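Local coordinates for protein beta-galactoside alpha-2,6-sialyltransferase (Photobacterium sp., PDB 2Z4T) that probably transfers sialic acid from a CMP-linked donor to galactosides such as lactose, forming an alpha-2,6 linkage, as a GT-B-fold glycosyltransferase, at residues 136-139 with 140-144; 159-163 with 164-168; 478-481 with 482-485. All coordinates share one frame; numbering follows the deposited sequence. Where two conformers were deposited one is given.

Contact 1 (136-139 with 140-144); sequences IKSE and EENPT
The carboxylate of Glu141 meets the end of the Lys137 chain one helical turn earlier: Lys137 CE stands above the carboxylate plane close to its OE2 corner, 3.1 Å from Glu141 OE2. Lys137 NZ lies on that same face but farther off, so the salt bridge to Glu141 OE2 is long, at 4.0 Å. The second flat group, the amide of Asn142, turns its oxygen end toward the Ser138 hydroxyl, with Asn142 OD1 3.7 Å from Ser138 OG. These pairs line the C-terminal end of helix 126-141, the helix of a beta-alpha-beta unit between strands 103-122 and 146-151 in the GT-B fold. The lysine's CG is anti to its backbone N (chi1 -178°) and the rest of the chain is extended, which carries it across the glutamate chain on the exposed side of the helix. Ser138, by contrast, is buried. Its OG is hydrogen-bonded to Glu118 OE1 and Arg147 NH2, which satisfy the hydroxyl and tie the end of the helix to the strands flanking it. Two i to i+4 bonds complete the helix beneath these side chains. Glu141 N donates to Lys137 O at 3.2 Å, nearly straight at 165° and in the carbonyl plane. Asn142, the first residue to leave helical geometry, still donates its N to Ser138 O at 2.7 Å, the donor tilted 21° from that carbonyl's plane. Past it the chain swings away into the turn, and the CA of Pro143 comes to rest 3.6 Å from Glu139 O.

Contact 2 (159-163 with 164-168); sequences EQMKE and LNITS
Two nested backbone bonds close the last turn of helix 158-164, Ile166 N giving a nearly straight 173° bond to Met161 O at 3.0 Å and Asn165 N reaching Lys162 O at 3.3 Å, with Asn165 at positive phi. Met161 O also accepts from Leu164 N, at 2.9 Å; the two donors approach from opposite faces of its carbonyl plane, and the oxygen is gripped from both sides. Over this turn the side chain of Met161 lies against the first residue of the departing strand. Its CG leans on the CG2 branch of Ile166 at 3.7 Å, the two chains crossing at about a right angle. With CG anti to the carbonyl carbon (chi1 -69°) and the chain extended at chi2 (-166°), the sulfur is carried on toward the strand, where Met161 SD sits 3.7 Å from Ser168 CB; only the terminal methyl turns aside. This is a Schellman motif, with the apolar contact between the two residues joined by its 6→1 bond, Met161 and Ile166, that commonly accompanies it. Here it turns the chain from the helix straight into strand 166-168, which runs parallel to strand 146-151 in a beta-alpha-beta unit. Leu164 covers the other flank of the turn, its CG 3.7 Å from Gln160 O, and its buried side chain reaches Leu333 and Ile337 of helix 328-338. The carboxylate of Glu163 leads away from the turn to a salt bridge with Lys329, whereas Gln160 OE1 accepts a hydrogen bond from the backbone N of Thr157. Beyond Ile166 CB, 3.9 Å from Met161 CA, the isoleucine packs on Ile149 of the neighbouring strand.

Contact 3 (478-481 with 482-485); sequences LRSP and LVQV
Gln484 reaches back over the start of helix 481-488 to Leu478, its NE2 donating to Leu478 O at 2.7 Å along an almost straight line (172°). The carbonyl oxygen lies almost in the amide plane, whereas the donor stands above the plane of the Leu478 carbonyl. A bend at chi2 (-55°) folds the glutamine chain back to make this reach. The guanidinium of Arg479 crosses the same amide, its plane turned 57° from that of Gln484, with NH2 3.7 Å from Gln484 CD. Tyr241 of helix 234-243 touches both side chains. On the buried flank Leu478 and Val483 cross at a slant, Leu478 CD2 lying 4.2 Å from Val483 CG1, and both pack on Val497 and Phe499. The other branch, Val483 CG2, is 3.3 Å from Ser480 OG. That hydroxyl oxygen accepts a weak, 3.5 Å bond from Val483 N, while Ser480 O takes the amide N of Gln484 at 3.1 Å. A serine at the N-cap, followed by proline in the first turn, makes a classical helix start, here with the side chain of Leu482 about 7 Å from the bound CMP.

How the contacts relate
Along the chain the contacts come in series. Contacts 1 and 2 belong to consecutive beta-alpha-beta crossovers, through helices 126-141 and 158-164, about strand 146-151 of the large mixed sheet. Their centres are 12 Å apart and they touch: Leu164 CD2 meets Glu139 CB at 3.6 Å, and Arg147 of the shared strand bonds to both. Contact 3 lies on the opposite side of the chain's centre, about 41 Å from either by centres, at the start of helix 481-488, between strands 460-465 and 498-499 of the six-stranded parallel sheet. The three thus sample both Rossmann-like halves of the GT-B fold, between which CMP and lactose are bound.

Contact 1 (136-139 with 140-144)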
loop_
_atom_site.group_PDB
_atom_site.type_symbol
_atom_site.label_atom_id
_atom_site.label_comp_id
_atom_site.label_asym_id
_atom_site.label_seq_id
_atom_site.Cartn_x
_atom_site.Cartn_y
_atom_site.Cartn_z
ATOM N N ILE A 136 -7.478 -2.555 -4.359
ATOM C CA ILE A 136 -7.989 -3.512 -5.310
ATOM C C ILE A 136 -8.925 -4.554 -4.642
ATOM O O ILE A 136 -10.025 -4.801 -5.133
ATOM C CB ILE A 136 -6.837 -4.186 -6.109
ATOM C CG1 ILE A 136 -6.061 -3.102 -6.865
ATOM C CG2 ILE A 136 -7.403 -5.234 -7.085
ATOM C CD1 ILE A 136 -4.931 -3.593 -7.662
ATOM N N LYS A 137 -8.517 -5.120 -3.508
ATOM C CA LYS A 137 -9.392 -6.024 -2.761
ATOM C C LYS A 137 -10.705 -5.333 -2.336
ATOM O O LYS A 137 -11.793 -5.916 -2.419
ATOM C CB LYS A 137 -8.665 -6.598 -1.543
ATOM C CG LYS A 137 -9.511 -7.573 -0.761
ATOM C CD LYS A 137 -8.733 -8.318 0.277
ATOM C CE LYS A 137 -9.686 -8.963 1.285
ATOM N NZ LYS A 137 -8.961 -9.462 2.503
ATOM N N SER A 138 -10.594 -4.082 -1.911
ATOM C CA SER A 138 -11.725 -3.361 -1.382
ATOM C C SER A 138 -12.703 -2.987 -2.488
ATOM O O SER A 138 -13.911 -2.855 -2.256
ATOM C CB SER A 138 -11.246 -2.129 -0.605
ATOM O OG SER A 138 -12.316 -1.267 -0.285
ATOM N N GLU A 139 -12.198 -2.811 -3.696
ATOM C CA GLU A 139 -13.091 -2.423 -4.776
ATOM C C GLU A 139 -14.107 -3.540 -4.986
ATOM O O GLU A 139 -15.252 -3.270 -5.331
ATOM C CB GLU A 139 -12.329 -2.100 -6.059
ATOM C CG GLU A 139 -13.192 -1.558 -7.197
ATOM C CD GLU A 139 -13.960 -2.633 -7.982
ATOM O OE1 GLU A 139 -13.650 -3.855 -7.882
ATOM O OE2 GLU A 139 -14.895 -2.238 -8.719
ATOM N N GLU A 140 -13.694 -4.783 -4.751
ATOM C CA GLU A 140 -14.629 -5.898 -4.764
ATOM C C GLU A 140 -15.540 -6.000 -3.525
ATOM O O GLU A 140 -16.747 -6.162 -3.666
ATOM C CB GLU A 140 -13.903 -7.215 -4.941
ATOM C CG GLU A 140 -14.813 -8.377 -4.643
ATOM C CD GLU A 140 -14.146 -9.698 -4.838
ATOM O OE1 GLU A 140 -13.102 -9.748 -5.535
ATOM O OE2 GLU A 140 -14.674 -10.698 -4.295
ATOM N N GLU A 141 -14.955 -5.947 -2.332
ATOM C CA GLU A 141 -15.694 -6.131 -1.080
ATOM C C GLU A 141 -16.582 -4.948 -0.744
ATOM O O GLU A 141 -17.651 -5.137 -0.178
ATOM C CB GLU A 141 -14.746 -6.376 0.093
ATOM C CG GLU A 141 -14.004 -7.691 0.014
ATOM C CD GLU A 141 -13.158 -7.965 1.241
ATOM O OE1 GLU A 141 -12.863 -7.001 2.003
ATOM O OE2 GLU A 141 -12.789 -9.159 1.432
ATOM N N ASN A 142 -16.132 -3.737 -1.088
ATOM C CA ASN A 142 -16.847 -2.501 -0.751
ATOM C C ASN A 142 -16.974 -1.578 -1.943
ATOM O O ASN A 142 -16.345 -0.521 -1.982
ATOM C CB ASN A 142 -16.139 -1.772 0.397
ATOM C CG ASN A 142 -15.869 -2.674 1.578
ATOM O OD1 ASN A 142 -14.734 -3.084 1.816
ATOM N ND2 ASN A 142 -16.916 -3.009 2.316
ATOM N N PRO A 143 -17.795 -1.972 -2.927
ATOM C CA PRO A 143 -17.979 -1.190 -4.161
ATOM C C PRO A 143 -18.354 0.284 -3.964
ATOM O O PRO A 143 -18.021 1.111 -4.812
ATOM C CB PRO A 143 -19.118 -1.922 -4.888
ATOM C CG PRO A 143 -19.740 -2.860 -3.823
ATOM C CD PRO A 143 -18.603 -3.208 -2.925
ATOM N N THR A 144 -19.032 0.623 -2.874
ATOM C CA THR A 144 -19.525 1.994 -2.724
ATOM C C THR A 144 -18.583 2.878 -1.916
ATOM O O THR A 144 -18.858 4.070 -1.736
ATOM C CB THR A 144 -20.915 2.066 -2.061
ATOM O OG1 THR A 144 -20.826 1.589 -0.719
ATOM C CG2 THR A 144 -21.971 1.273 -2.834
#

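Contact 2 (159-163 with 164-168)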
loop_
_atom_site.group_PDB
_atom_site.type_symbol
_atom_site.label_atom_id
_atom_site.label_comp_id
_atom_site.label_asym_id
_atom_site.label_seq_id
_atom_site.Cartn_x
_atom_site.Cartn_y
_atom_site.Cartn_z
ATOM N N GLU A 159 -8.153 6.415 -15.867
ATOM C CA GLU A 159 -8.955 5.214 -16.121
ATOM C C GLU A 159 -8.943 4.310 -14.896
ATOM O O GLU A 159 -10.001 3.863 -14.398
ATOM C CB GLU A 159 -8.385 4.450 -17.333
ATOM C CG GLU A 159 -9.109 3.143 -17.714
ATOM C CD GLU A 159 -8.267 2.213 -18.607
ATOM O OE1 GLU A 159 -7.145 1.823 -18.207
ATOM O OE2 GLU A 159 -8.734 1.852 -19.711
ATOM N N GLN A 160 -7.721 4.036 -14.424
ATOM C CA GLN A 160 -7.481 3.180 -13.272
ATOM C C GLN A 160 -8.135 3.743 -12.014
ATOM O O GLN A 160 -8.819 3.016 -11.295
ATOM C CB GLN A 160 -5.979 2.968 -13.078
ATOM C CG GLN A 160 -5.405 1.960 -14.077
ATOM C CD GLN A 160 -3.915 2.116 -14.324
ATOM O OE1 GLN A 160 -3.237 2.961 -13.718
ATOM N NE2 GLN A 160 -3.393 1.285 -15.211
ATOM N N MET A 161 -7.943 5.043 -11.777
ATOM C CA MET A 161 -8.607 5.742 -10.674
ATOM C C MET A 161 -10.112 5.557 -10.743
ATOM O O MET A 161 -10.747 5.119 -9.773
ATOM C CB MET A 161 -8.228 7.224 -10.641
ATOM C CG MET A 161 -6.758 7.434 -10.233
ATOM S SD MET A 161 -6.363 9.128 -9.789
ATOM C CE MET A 161 -6.299 9.889 -11.402
ATOM N N LYS A 162 -10.666 5.834 -11.915
ATOM C CA LYS A 162 -12.097 5.702 -12.110
ATOM C C LYS A 162 -12.540 4.268 -11.786
ATOM O O LYS A 162 -13.519 4.052 -11.088
ATOM C CB LYS A 162 -12.503 6.138 -13.516
ATOM C CG LYS A 162 -13.934 6.674 -13.572
ATOM C CD LYS A 162 -14.947 5.628 -14.091
ATOM C CE LYS A 162 -15.199 5.770 -15.614
ATOM N NZ LYS A 162 -16.214 4.792 -16.132
ATOM N N GLU A 163 -11.772 3.297 -12.242
ATOM C CA GLU A 163 -12.082 1.912 -11.978
ATOM C C GLU A 163 -12.060 1.565 -10.487
ATOM O O GLU A 163 -12.732 0.635 -10.051
ATOM C CB GLU A 163 -11.067 1.059 -12.708
ATOM C CG GLU A 163 -11.591 -0.219 -13.215
ATOM C CD GLU A 163 -10.632 -0.847 -14.183
ATOM O OE1 GLU A 163 -9.976 -0.115 -14.972
ATOM O OE2 GLU A 163 -10.547 -2.085 -14.150
ATOM N N LEU A 164 -11.279 2.305 -9.705
ATOM C CA LEU A 164 -11.132 1.991 -8.283
ATOM C C LEU A 164 -11.710 3.061 -7.380
ATOM O O LEU A 164 -11.495 3.033 -6.164
ATOM C CB LEU A 164 -9.668 1.729 -7.929
ATOM C CG LEU A 164 -9.043 0.524 -8.615
ATOM C CD1 LEU A 164 -7.555 0.586 -8.490
ATOM C CD2 LEU A 164 -9.584 -0.764 -8.017
ATOM N N ASN A 165 -12.449 4.001 -7.972
ATOM C CA ASN A 165 -13.112 5.032 -7.189
ATOM C C ASN A 165 -12.126 5.910 -6.405
ATOM O O ASN A 165 -12.418 6.343 -5.267
ATOM C CB ASN A 165 -14.044 4.353 -6.196
ATOM C CG ASN A 165 -15.484 4.397 -6.612
ATOM O OD1 ASN A 165 -16.342 4.180 -5.780
ATOM N ND2 ASN A 165 -15.767 4.694 -7.884
ATOM N N ILE A 166 -10.956 6.142 -7.006
ATOM C CA ILE A 166 -9.877 6.912 -6.395
ATOM C C ILE A 166 -9.966 8.380 -6.804
ATOM O O ILE A 166 -10.201 8.682 -7.971
ATOM C CB ILE A 166 -8.485 6.375 -6.841
ATOM C CG1 ILE A 166 -8.167 5.042 -6.156
ATOM C CG2 ILE A 166 -7.386 7.394 -6.547
ATOM C CD1 ILE A 166 -7.107 4.222 -6.869
ATOM N N THR A 167 -9.790 9.276 -5.837
ATOM C CA THR A 167 -9.381 10.651 -6.100
ATOM C C THR A 167 -7.976 10.789 -5.526
ATOM O O THR A 167 -7.705 10.292 -4.433
ATOM C CB THR A 167 -10.291 11.668 -5.397
ATOM O OG1 THR A 167 -11.662 11.324 -5.615
ATOM C CG2 THR A 167 -10.021 13.069 -5.907
ATOM N N SER A 168 -7.101 11.480 -6.253
ATOM C CA SER A 168 -5.692 11.593 -5.906
ATOM C C SER A 168 -5.338 12.994 -5.408
ATOM O O SER A 168 -5.906 13.980 -5.871
ATOM C CB SER A 168 -4.852 11.290 -7.149
ATOM O OG SER A 168 -3.473 11.304 -6.830
#

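Contact 3 (478-481 with 482-485)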
loop_
_atom_site.group_PDB
_atom_site.type_symbol
_atom_site.label_atom_id
_atom_site.label_comp_id
_atom_site.label_asym_id
_atom_site.label_seq_id
_atom_site.Cartn_x
_atom_site.Cartn_y
_atom_site.Cartn_z
ATOM N N LEU A 478 30.141 -1.810 11.840
ATOM C CA LEU A 478 29.220 -2.906 12.175
ATOM C C LEU A 478 28.200 -2.464 13.199
ATOM O O LEU A 478 27.175 -3.111 13.395
ATOM C CB LEU A 478 29.972 -4.130 12.712
ATOM C CG LEU A 478 30.714 -5.049 11.726
ATOM C CD1 LEU A 478 31.644 -6.036 12.465
ATOM C CD2 LEU A 478 29.763 -5.812 10.802
ATOM N N ARG A 479 28.501 -1.360 13.855
ATOM C CA ARG A 479 27.638 -0.795 14.867
ATOM C C ARG A 479 26.380 -0.167 14.275
ATOM O O ARG A 479 25.405 0.063 14.988
ATOM C CB ARG A 479 28.418 0.248 15.666
ATOM C CG ARG A 479 28.909 -0.200 17.052
ATOM C CD ARG A 479 29.334 -1.696 17.189
ATOM N NE ARG A 479 28.228 -2.662 17.373
ATOM C CZ ARG A 479 27.339 -2.654 18.374
ATOM N NH1 ARG A 479 27.372 -1.713 19.311
ATOM N NH2 ARG A 479 26.402 -3.591 18.433
ATOM N N SER A 480 26.408 0.117 12.975
ATOM C CA SER A 480 25.281 0.745 12.297
ATOM C C SER A 480 23.991 -0.054 12.535
ATOM O O SER A 480 23.985 -1.278 12.391
ATOM C CB SER A 480 25.606 0.912 10.810
ATOM O OG SER A 480 24.608 0.354 9.978
ATOM N N PRO A 481 22.915 0.634 12.968
ATOM C CA PRO A 481 21.647 -0.008 13.323
ATOM C C PRO A 481 21.092 -0.928 12.238
ATOM O O PRO A 481 20.624 -2.044 12.522
ATOM C CB PRO A 481 20.720 1.190 13.548
ATOM C CG PRO A 481 21.636 2.237 14.050
ATOM C CD PRO A 481 22.853 2.090 13.200
ATOM N N LEU A 482 21.165 -0.474 10.997
ATOM C CA LEU A 482 20.645 -1.271 9.923
ATOM C C LEU A 482 21.388 -2.607 9.905
ATOM O O LEU A 482 20.760 -3.676 9.776
ATOM C CB LEU A 482 20.720 -0.527 8.574
ATOM C CG LEU A 482 20.088 -1.312 7.411
ATOM C CD1 LEU A 482 18.575 -1.503 7.651
ATOM C CD2 LEU A 482 20.386 -0.720 6.014
ATOM N N VAL A 483 22.710 -2.554 10.092
ATOM C CA VAL A 483 23.508 -3.785 10.102
ATOM C C VAL A 483 23.052 -4.706 11.230
ATOM O O VAL A 483 22.811 -5.897 11.002
ATOM C CB VAL A 483 25.014 -3.530 10.205
ATOM C CG1 VAL A 483 25.759 -4.856 10.255
ATOM C CG2 VAL A 483 25.501 -2.702 9.041
ATOM N N GLN A 484 22.906 -4.137 12.429
ATOM C CA GLN A 484 22.478 -4.905 13.595
ATOM C C GLN A 484 21.031 -5.421 13.496
ATOM O O GLN A 484 20.760 -6.531 13.934
ATOM C CB GLN A 484 22.715 -4.112 14.903
ATOM C CG GLN A 484 24.188 -3.887 15.284
ATOM C CD GLN A 484 24.988 -5.204 15.374
ATOM O OE1 GLN A 484 24.566 -6.155 16.031
ATOM N NE2 GLN A 484 26.125 -5.260 14.691
ATOM N N VAL A 485 20.117 -4.647 12.901
ATOM C CA VAL A 485 18.774 -5.178 12.571
ATOM C C VAL A 485 18.911 -6.569 11.907
ATOM O O VAL A 485 18.107 -7.476 12.198
ATOM C CB VAL A 485 17.878 -4.172 11.904
ATOM C CG1 VAL A 485 16.544 -4.806 11.553
ATOM C CG2 VAL A 485 17.673 -2.994 12.864
#